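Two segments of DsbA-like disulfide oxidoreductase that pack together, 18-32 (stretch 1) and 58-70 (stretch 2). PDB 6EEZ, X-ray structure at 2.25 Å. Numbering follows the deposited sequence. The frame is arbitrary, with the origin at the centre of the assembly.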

ATOM      1  N   ASP A  18      -4.482 -15.876   1.401  1.00 40.53           N
ATOM      2  CA  ASP A  18      -3.856 -15.956   0.079  1.00 40.89           C
ATOM      3  C   ASP A  18      -3.897 -14.623  -0.644  1.00 39.50           C
ATOM      4  O   ASP A  18      -3.016 -14.301  -1.429  1.00 39.33           O
ATOM      5  CB  ASP A  18      -4.542 -17.023  -0.782  1.00 42.96           C
ATOM      6  CG  ASP A  18      -4.244 -18.449  -0.302  1.00 44.76           C
ATOM      7  OD1 ASP A  18      -3.234 -18.640   0.414  1.00 44.62           O
ATOM      8  OD2 ASP A  18      -5.000 -19.376  -0.658  1.00 46.33           O
ATOM      9  N   GLN A  19      -4.945 -13.857  -0.388  1.00 37.48           N
ATOM     10  CA  GLN A  19      -5.108 -12.580  -1.037  1.00 36.67           C
ATOM     11  C   GLN A  19      -4.295 -11.517  -0.299  1.00 35.50           C
ATOM     12  O   GLN A  19      -3.455 -10.870  -0.910  1.00 35.47           O
ATOM     13  CB  GLN A  19      -6.582 -12.200  -1.111  1.00 36.89           C
ATOM     14  CG  GLN A  19      -7.362 -12.998  -2.139  1.00 38.38           C
ATOM     15  CD  GLN A  19      -7.593 -14.456  -1.724  1.00 39.70           C
ATOM     16  OE1 GLN A  19      -8.041 -14.741  -0.602  1.00 40.20           O
ATOM     17  NE2 GLN A  19      -7.277 -15.384  -2.624  1.00 40.65           N
ATOM     18  N   ILE A  20      -4.534 -11.361   1.005  1.00 33.04           N
ATOM     19  CA  ILE A  20      -3.782 -10.435   1.848  1.00 32.25           C
ATOM     20  C   ILE A  20      -2.256 -10.560   1.679  1.00 32.13           C
ATOM     21  O   ILE A  20      -1.563  -9.559   1.558  1.00 31.48           O
ATOM     22  CB  ILE A  20      -4.129 -10.650   3.338  1.00 32.79           C
ATOM     23  CG1 ILE A  20      -5.591 -10.297   3.588  1.00 33.41           C
ATOM     24  CG2 ILE A  20      -3.253  -9.802   4.253  1.00 31.79           C
ATOM     25  CD1 ILE A  20      -6.096 -10.750   4.927  1.00 34.81           C
ATOM     26  N   PHE A  21      -1.736 -11.778   1.689  1.00 34.53           N
ATOM     27  CA  PHE A  21      -0.293 -11.955   1.622  1.00 34.49           C
ATOM     28  C   PHE A  21       0.150 -12.376   0.226  1.00 35.40           C
ATOM     29  O   PHE A  21       1.202 -12.958   0.075  1.00 35.93           O
ATOM     30  CB  PHE A  21       0.155 -12.947   2.701  1.00 34.84           C
ATOM     31  CG  PHE A  21      -0.276 -12.530   4.093  1.00 34.43           C
ATOM     32  CD1 PHE A  21       0.383 -11.507   4.760  1.00 33.10           C
ATOM     33  CD2 PHE A  21      -1.366 -13.134   4.715  1.00 35.47           C
ATOM     34  CE1 PHE A  21      -0.023 -11.094   6.020  1.00 33.16           C
ATOM     35  CE2 PHE A  21      -1.784 -12.728   5.980  1.00 35.61           C
ATOM     36  CZ  PHE A  21      -1.113 -11.707   6.635  1.00 34.42           C
ATOM     37  N   ASP A  22      -0.655 -12.053  -0.788  1.00 35.99           N
ATOM     38  CA  ASP A  22      -0.282 -12.254  -2.201  1.00 36.92           C
ATOM     39  C   ASP A  22       1.135 -11.708  -2.493  1.00 36.78           C
ATOM     40  O   ASP A  22       1.457 -10.569  -2.151  1.00 36.30           O
ATOM     41  CB  ASP A  22      -1.321 -11.584  -3.123  1.00 37.36           C
ATOM     42  CG  ASP A  22      -1.124 -11.911  -4.617  1.00 38.79           C
ATOM     43  OD1 ASP A  22       0.003 -11.810  -5.143  1.00 39.58           O
ATOM     44  OD2 ASP A  22      -2.115 -12.252  -5.284  1.00 39.06           O
ATOM     45  N   LEU A  23       1.967 -12.528  -3.131  1.00 41.91           N
ATOM     46  CA  LEU A  23       3.369 -12.192  -3.328  1.00 42.07           C
ATOM     47  C   LEU A  23       3.622 -11.322  -4.565  1.00 42.81           C
ATOM     48  O   LEU A  23       4.712 -10.814  -4.731  1.00 43.25           O
ATOM     49  CB  LEU A  23       4.208 -13.478  -3.421  1.00 43.16           C
ATOM     50  CG  LEU A  23       4.477 -14.309  -2.150  1.00 43.56           C
ATOM     51  CD1 LEU A  23       4.882 -13.435  -0.982  1.00 42.28           C
ATOM     52  CD2 LEU A  23       3.273 -15.152  -1.754  1.00 44.02           C
ATOM     53  N   THR A  24       2.628 -11.139  -5.425  1.00 38.56           N
ATOM     54  CA  THR A  24       2.817 -10.372  -6.660  1.00 39.41           C
ATOM     55  C   THR A  24       2.674  -8.854  -6.462  1.00 38.96           C
ATOM     56  O   THR A  24       2.801  -8.076  -7.411  1.00 39.92           O
ATOM     57  CB  THR A  24       1.816 -10.785  -7.745  1.00 40.20           C
ATOM     58  OG1 THR A  24       0.504 -10.437  -7.322  1.00 39.28           O
ATOM     59  CG2 THR A  24       1.865 -12.273  -8.012  1.00 41.09           C
ATOM     60  N   TYR A  25       2.422  -8.431  -5.235  1.00 35.68           N
ATOM     61  CA  TYR A  25       2.240  -7.013  -4.943  1.00 35.54           C
ATOM     62  C   TYR A  25       3.535  -6.415  -4.415  1.00 35.39           C
ATOM     63  O   TYR A  25       4.363  -7.145  -3.912  1.00 35.28           O
ATOM     64  CB  TYR A  25       1.098  -6.813  -3.933  1.00 34.60           C
ATOM     65  CG  TYR A  25      -0.259  -6.902  -4.564  1.00 35.21           C
ATOM     66  CD1 TYR A  25      -0.843  -5.791  -5.167  1.00 36.29           C
ATOM     67  CD2 TYR A  25      -0.966  -8.102  -4.571  1.00 34.75           C
ATOM     68  CE1 TYR A  25      -2.105  -5.880  -5.760  1.00 36.31           C
ATOM     69  CE2 TYR A  25      -2.211  -8.200  -5.148  1.00 35.09           C
ATOM     70  CZ  TYR A  25      -2.787  -7.090  -5.743  1.00 35.59           C
ATOM     71  OH  TYR A  25      -4.045  -7.205  -6.321  1.00 35.54           O
ATOM     72  N   PRO A  26       3.706  -5.091  -4.517  1.00 35.44           N
ATOM     73  CA  PRO A  26       4.999  -4.509  -4.127  1.00 35.37           C
ATOM     74  C   PRO A  26       5.231  -4.593  -2.637  1.00 34.02           C
ATOM     75  O   PRO A  26       4.271  -4.399  -1.878  1.00 33.29           O
ATOM     76  CB  PRO A  26       4.894  -3.025  -4.564  1.00 36.13           C
ATOM     77  CG  PRO A  26       3.736  -2.959  -5.481  1.00 36.86           C
ATOM     78  CD  PRO A  26       2.788  -4.072  -5.043  1.00 36.01           C
ATOM     79  N   TYR A  27       6.485  -4.809  -2.237  1.00 35.82           N
ATOM     80  CA  TYR A  27       6.840  -4.894  -0.839  1.00 34.87           C
ATOM     81  C   TYR A  27       8.216  -4.258  -0.545  1.00 35.29           C
ATOM     82  O   TYR A  27       9.083  -4.156  -1.416  1.00 36.05           O
ATOM     83  CB  TYR A  27       6.836  -6.368  -0.373  1.00 34.62           C
ATOM     84  CG  TYR A  27       8.092  -7.140  -0.774  1.00 35.41           C
ATOM     85  CD1 TYR A  27       9.226  -7.083   0.004  1.00 35.76           C
ATOM     86  CD2 TYR A  27       8.129  -7.904  -1.929  1.00 36.52           C
ATOM     87  CE1 TYR A  27      10.386  -7.744  -0.356  1.00 37.33           C
ATOM     88  CE2 TYR A  27       9.289  -8.594  -2.308  1.00 38.01           C
ATOM     89  CZ  TYR A  27      10.421  -8.501  -1.510  1.00 38.56           C
ATOM     90  OH  TYR A  27      11.610  -9.151  -1.826  1.00 40.50           O
ATOM     91  N   SER A  28       8.409  -3.854   0.708  1.00 36.13           N
ATOM     92  CA  SER A  28       9.726  -3.449   1.200  1.00 37.15           C
ATOM     93  C   SER A  28      10.028  -4.173   2.491  1.00 36.56           C
ATOM     94  O   SER A  28       9.139  -4.750   3.123  1.00 35.79           O
ATOM     95  CB  SER A  28       9.788  -1.938   1.420  1.00 37.92           C
ATOM     96  OG  SER A  28       9.526  -1.249   0.213  1.00 38.80           O
ATOM     97  N   GLY A  29      11.287  -4.135   2.882  1.00 35.36           N
ATOM     98  CA  GLY A  29      11.706  -4.755   4.113  1.00 35.46           C
ATOM     99  C   GLY A  29      12.224  -6.158   3.865  1.00 35.93           C
ATOM    100  O   GLY A  29      12.755  -6.458   2.788  1.00 36.25           O
ATOM    101  N   ASN A  30      12.086  -7.024   4.864  1.00 39.09           N
ATOM    102  CA  ASN A  30      12.702  -8.335   4.783  1.00 39.76           C
ATOM    103  C   ASN A  30      11.759  -9.332   4.137  1.00 39.25           C
ATOM    104  O   ASN A  30      10.759  -9.736   4.729  1.00 38.76           O
ATOM    105  CB  ASN A  30      13.121  -8.800   6.165  1.00 40.29           C
ATOM    106  CG  ASN A  30      13.785 -10.148   6.144  1.00 41.46           C
ATOM    107  OD1 ASN A  30      14.043 -10.725   5.080  1.00 41.70           O
ATOM    108  ND2 ASN A  30      14.090 -10.660   7.326  1.00 43.05           N
ATOM    109  N   GLU A  31      12.097  -9.704   2.908  1.00 43.12           N
ATOM    110  CA  GLU A  31      11.338 -10.663   2.114  1.00 43.45           C
ATOM    111  C   GLU A  31      11.057 -11.938   2.891  1.00 43.87           C
ATOM    112  O   GLU A  31      10.013 -12.566   2.710  1.00 43.17           O
ATOM    113  CB  GLU A  31      12.109 -11.003   0.831  1.00 45.06           C
ATOM    114  CG  GLU A  31      11.414 -12.001  -0.102  1.00 45.96           C
ATOM    115  CD  GLU A  31      12.256 -12.314  -1.348  1.00 47.92           C
ATOM    116  OE1 GLU A  31      13.501 -12.125  -1.312  1.00 49.21           O
ATOM    117  OE2 GLU A  31      11.678 -12.753  -2.367  1.00 48.45           O
ATOM    118  N   ASN A  32      11.998 -12.314   3.753  1.00 46.69           N
ATOM    119  CA  ASN A  32      11.943 -13.606   4.429  1.00 47.62           C
ATOM    120  C   ASN A  32      11.437 -13.545   5.874  1.00 47.02           C
ATOM    121  O   ASN A  32      11.448 -14.560   6.590  1.00 48.64           O
ATOM    122  CB  ASN A  32      13.322 -14.246   4.382  1.00 50.41           C
ATOM    123  CG  ASN A  32      13.697 -14.713   2.977  1.00 51.15           C
ATOM    124  OD1 ASN A  32      14.761 -14.374   2.450  1.00 53.03           O
ATOM    125  ND2 ASN A  32      12.817 -15.491   2.369  1.00 50.76           N
ATOM    126  N   LEU A  58       8.562   2.246  10.189  1.00 36.01           N
ATOM    127  CA  LEU A  58       8.217   0.872  10.565  1.00 34.47           C
ATOM    128  C   LEU A  58       8.933  -0.118   9.667  1.00 32.99           C
ATOM    129  O   LEU A  58       9.395  -1.164  10.123  1.00 32.24           O
ATOM    130  CB  LEU A  58       6.712   0.650  10.491  1.00 33.70           C
ATOM    131  CG  LEU A  58       6.175  -0.556  11.270  1.00 31.87           C
ATOM    132  CD1 LEU A  58       6.322  -0.323  12.781  1.00 33.61           C
ATOM    133  CD2 LEU A  58       4.701  -0.828  10.876  1.00 30.14           C
ATOM    134  N   ILE A  59       9.024   0.233   8.385  1.00 36.46           N
ATOM    135  CA  ILE A  59       9.801  -0.530   7.411  1.00 36.27           C
ATOM    136  C   ILE A  59      11.313  -0.503   7.755  1.00 37.25           C
ATOM    137  O   ILE A  59      11.973  -1.543   7.738  1.00 37.62           O
ATOM    138  CB  ILE A  59       9.514   0.015   5.973  1.00 36.46           C
ATOM    139  CG1 ILE A  59       8.088  -0.383   5.542  1.00 35.86           C
ATOM    140  CG2 ILE A  59      10.486  -0.521   4.958  1.00 36.69           C
ATOM    141  CD1 ILE A  59       7.663   0.152   4.197  1.00 35.57           C
ATOM    142  N   ASN A  60      11.850   0.662   8.118  1.00 44.59           N
ATOM    143  CA  ASN A  60      13.295   0.811   8.317  1.00 45.95           C
ATOM    144  C   ASN A  60      13.762   0.161   9.622  1.00 46.49           C
ATOM    145  O   ASN A  60      14.922  -0.220   9.731  1.00 48.18           O
ATOM    146  CB  ASN A  60      13.695   2.298   8.280  1.00 47.70           C
ATOM    147  CG  ASN A  60      15.201   2.505   8.154  1.00 50.80           C
ATOM    148  OD1 ASN A  60      15.890   1.763   7.433  1.00 51.51           O
ATOM    149  ND2 ASN A  60      15.728   3.518   8.855  1.00 52.94           N
ATOM    150  N   ASP A  61      12.866   0.024  10.602  1.00 40.52           N
ATOM    151  CA  ASP A  61      13.126  -0.819  11.787  1.00 41.96           C
ATOM    152  C   ASP A  61      13.735  -2.198  11.455  1.00 42.22           C
ATOM    153  O   ASP A  61      14.437  -2.777  12.273  1.00 43.48           O
ATOM    154  CB  ASP A  61      11.833  -1.055  12.576  1.00 41.93           C
ATOM    155  CG  ASP A  61      11.333   0.188  13.274  1.00 42.24           C
ATOM    156  OD1 ASP A  61      12.011   1.235  13.185  1.00 42.68           O
ATOM    157  OD2 ASP A  61      10.258   0.110  13.909  1.00 42.02           O
ATOM    158  N   GLY A  62      13.428  -2.731  10.271  1.00 38.97           N
ATOM    159  CA  GLY A  62      14.133  -3.888   9.736  1.00 39.21           C
ATOM    160  C   GLY A  62      13.500  -5.242  10.040  1.00 38.66           C
ATOM    161  O   GLY A  62      14.015  -6.285   9.634  1.00 38.76           O
ATOM    162  N   LYS A  63      12.377  -5.236  10.744  1.00 40.50           N
ATOM    163  CA  LYS A  63      11.851  -6.474  11.312  1.00 40.83           C
ATOM    164  C   LYS A  63      10.787  -7.170  10.466  1.00 39.88           C
ATOM    165  O   LYS A  63      10.500  -8.346  10.683  1.00 40.48           O
ATOM    166  CB  LYS A  63      11.297  -6.187  12.708  1.00 41.38           C
ATOM    167  CG  LYS A  63      12.375  -5.724  13.671  1.00 43.07           C
ATOM    168  CD  LYS A  63      11.883  -5.697  15.090  1.00 44.39           C
ATOM    169  CE  LYS A  63      13.040  -5.437  16.040  1.00 47.41           C
ATOM    170  NZ  LYS A  63      12.556  -5.071  17.397  1.00 48.91           N
ATOM    171  N   ILE A  64      10.215  -6.462   9.499  1.00 34.38           N
ATOM    172  CA  ILE A  64       9.022  -6.940   8.819  1.00 33.01           C
ATOM    173  C   ILE A  64       9.161  -6.978   7.311  1.00 32.21           C
ATOM    174  O   ILE A  64      10.110  -6.433   6.740  1.00 32.55           O
ATOM    175  CB  ILE A  64       7.780  -6.062   9.167  1.00 33.57           C
ATOM    176  CG1 ILE A  64       7.884  -4.680   8.518  1.00 33.30           C
ATOM    177  CG2 ILE A  64       7.611  -5.961  10.669  1.00 34.66           C
ATOM    178  CD1 ILE A  64       6.739  -3.758   8.834  1.00 32.56           C
ATOM    179  N   LYS A  65       8.192  -7.635   6.676  1.00 34.31           N
ATOM    180  CA  LYS A  65       7.930  -7.412   5.276  1.00 33.69           C
ATOM    181  C   LYS A  65       6.695  -6.533   5.243  1.00 33.09           C
ATOM    182  O   LYS A  65       5.720  -6.804   5.943  1.00 33.12           O
ATOM    183  CB  LYS A  65       7.713  -8.711   4.493  1.00 33.56           C
ATOM    184  CG  LYS A  65       7.557  -8.476   2.986  1.00 33.94           C
ATOM    185  CD  LYS A  65       7.495  -9.771   2.169  1.00 35.22           C
ATOM    186  CE  LYS A  65       6.081 -10.394   2.170  1.00 34.92           C
ATOM    187  NZ  LYS A  65       5.778 -11.224   0.935  1.00 35.75           N
ATOM    188  N   TYR A  66       6.746  -5.480   4.443  1.00 30.81           N
ATOM    189  CA  TYR A  66       5.624  -4.571   4.279  1.00 30.41           C
ATOM    190  C   TYR A  66       5.140  -4.609   2.836  1.00 30.49           C
ATOM    191  O   TYR A  66       5.840  -4.180   1.918  1.00 30.95           O
ATOM    192  CB  TYR A  66       6.015  -3.162   4.670  1.00 30.98           C
ATOM    193  CG  TYR A  66       4.832  -2.204   4.814  1.00 30.55           C
ATOM    194  CD1 TYR A  66       4.217  -1.644   3.693  1.00 30.54           C
ATOM    195  CD2 TYR A  66       4.350  -1.858   6.066  1.00 30.56           C
ATOM    196  CE1 TYR A  66       3.124  -0.753   3.827  1.00 30.70           C
ATOM    197  CE2 TYR A  66       3.279  -0.985   6.209  1.00 30.79           C
ATOM    198  CZ  TYR A  66       2.677  -0.435   5.090  1.00 30.70           C
ATOM    199  OH  TYR A  66       1.637   0.424   5.268  1.00 30.62           O
ATOM    200  N   ILE A  67       3.932  -5.123   2.647  1.00 29.67           N
ATOM    201  CA  ILE A  67       3.308  -5.201   1.332  1.00 30.20           C
ATOM    202  C   ILE A  67       2.414  -3.977   1.131  1.00 30.09           C
ATOM    203  O   ILE A  67       1.717  -3.569   2.050  1.00 29.23           O
ATOM    204  CB  ILE A  67       2.495  -6.497   1.193  1.00 30.59           C
ATOM    205  CG1 ILE A  67       3.421  -7.687   1.378  1.00 30.90           C
ATOM    206  CG2 ILE A  67       1.768  -6.566  -0.153  1.00 31.71           C
ATOM    207  CD1 ILE A  67       2.718  -9.002   1.434  1.00 31.37           C
ATOM    208  N   PHE A  68       2.448  -3.400  -0.069  1.00 32.85           N
ATOM    209  CA  PHE A  68       1.683  -2.184  -0.405  1.00 33.08           C
ATOM    210  C   PHE A  68       0.494  -2.536  -1.274  1.00 33.44           C
ATOM    211  O   PHE A  68       0.658  -3.054  -2.389  1.00 34.49           O
ATOM    212  CB  PHE A  68       2.550  -1.161  -1.139  1.00 33.99           C
ATOM    213  CG  PHE A  68       3.752  -0.705  -0.353  1.00 33.89           C
ATOM    214  CD1 PHE A  68       3.639   0.285   0.613  1.00 33.98           C
ATOM    215  CD2 PHE A  68       4.992  -1.275  -0.582  1.00 33.89           C
ATOM    216  CE1 PHE A  68       4.751   0.714   1.345  1.00 34.08           C
ATOM    217  CE2 PHE A  68       6.123  -0.851   0.148  1.00 33.96           C
ATOM    218  CZ  PHE A  68       5.984   0.141   1.118  1.00 33.91           C
ATOM    219  N   ARG A  69      -0.704  -2.273  -0.747  1.00 32.85           N
ATOM    220  CA  ARG A  69      -1.931  -2.425  -1.518  1.00 33.32           C
ATOM    221  C   ARG A  69      -2.536  -1.097  -1.895  1.00 33.36           C
ATOM    222  O   ARG A  69      -3.079  -0.386  -1.064  1.00 32.13           O
ATOM    223  CB  ARG A  69      -2.939  -3.242  -0.738  1.00 32.71           C
ATOM    224  CG  ARG A  69      -2.508  -4.662  -0.624  1.00 33.84           C
ATOM    225  CD  ARG A  69      -2.308  -5.247  -2.004  1.00 36.14           C
ATOM    226  NE  ARG A  69      -2.467  -6.680  -1.942  1.00 37.05           N
ATOM    227  CZ  ARG A  69      -3.551  -7.360  -2.283  1.00 37.42           C
ATOM    228  NH1 ARG A  69      -4.611  -6.765  -2.787  1.00 37.20           N
ATOM    229  NH2 ARG A  69      -3.534  -8.668  -2.151  1.00 37.65           N
ATOM    230  N   ASP A  70      -2.414  -0.781  -3.175  1.00 35.39           N
ATOM    231  CA  ASP A  70      -2.943   0.447  -3.733  1.00 35.93           C
ATOM    232  C   ASP A  70      -4.440   0.263  -3.903  1.00 35.49           C
ATOM    233  O   ASP A  70      -4.872  -0.524  -4.748  1.00 36.10           O
ATOM    234  CB  ASP A  70      -2.254   0.765  -5.063  1.00 37.27           C
ATOM    235  CG  ASP A  70      -0.839   1.271  -4.870  1.00 37.70           C
ATOM    236  OD1 ASP A  70      -0.676   2.395  -4.350  1.00 38.07           O
ATOM    237  OD2 ASP A  70       0.111   0.538  -5.204  1.00 37.65           O
TER
HETATM  238  O   HOH W   1      -0.683  -8.735  -0.734  1.00 32.47           O
HETATM  239  O   HOH W   2       3.578 -12.360   1.801  1.00 33.32           O
HETATM  240  O   HOH W   3      13.983  -9.047   9.212  1.00 41.30           O

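Four backbone hydrogen bonds hold the two stretches together as neighbouring antiparallel strands. Ser28 and Tyr66 form the closed pair: Ser28 N donates to Tyr66 O (2.9 Å) and Tyr66 N to Ser28 O (2.8 Å). On either side of this pair the ladder continues, with Phe68 N reaching Pro26 O at 2.8 Å and Asn30 N reaching Ile64 O at 2.8 Å. Proline, which has no amide hydrogen to give, is compatible with position 26, where the hydrogen bond to stretch 2 uses only the carbonyl.

Gly29, between Ser28 and Asn30, has a positive phi that by itself favours glycine; a CB would also lie 2.4 Å from Ile64 O, a clash. Its bare CA instead approaches that oxygen to 3.5 Å.

Arg69 supplies the most elaborate side-chain contact. Its guanidinium lies flat on the Tyr25 ring, with planes at 10° and Arg69 CZ 3.5 Å from the ring centroid, so cation-pi attraction and stacking act together. Arg69 NE donates to water 1 (3.0 Å), which in turn donates to Ile20 O (2.6 Å) and Asp22 O (3.2 Å), tying the last residue of the helix, and the loop after it, to the strand. Lys65, earlier in stretch 2, also combines a water bridge with a contact over a tyrosine face: Lys65 NZ donates to water 2 (2.6 Å), which donates to Phe21 O (3.0 Å), while the aliphatic part of Lys65 covers a face of Tyr27, Lys65 CD lying 4.2 Å from the ring centroid.

The packing completes the contact. Ile67 is buried on the same sheet face as Tyr27; its branched side chain meets Tyr25 and Tyr27, Ile67 CG2 touching Tyr25 CB (3.8 Å) and Ile67 CG1 touching Tyr27 CB (4.1 Å). On the face bearing Ser28 and Tyr66, small Ser28 packs its CB against Ile59 CG2 (3.9 Å). In all, 868 Å² is buried, counting both sides.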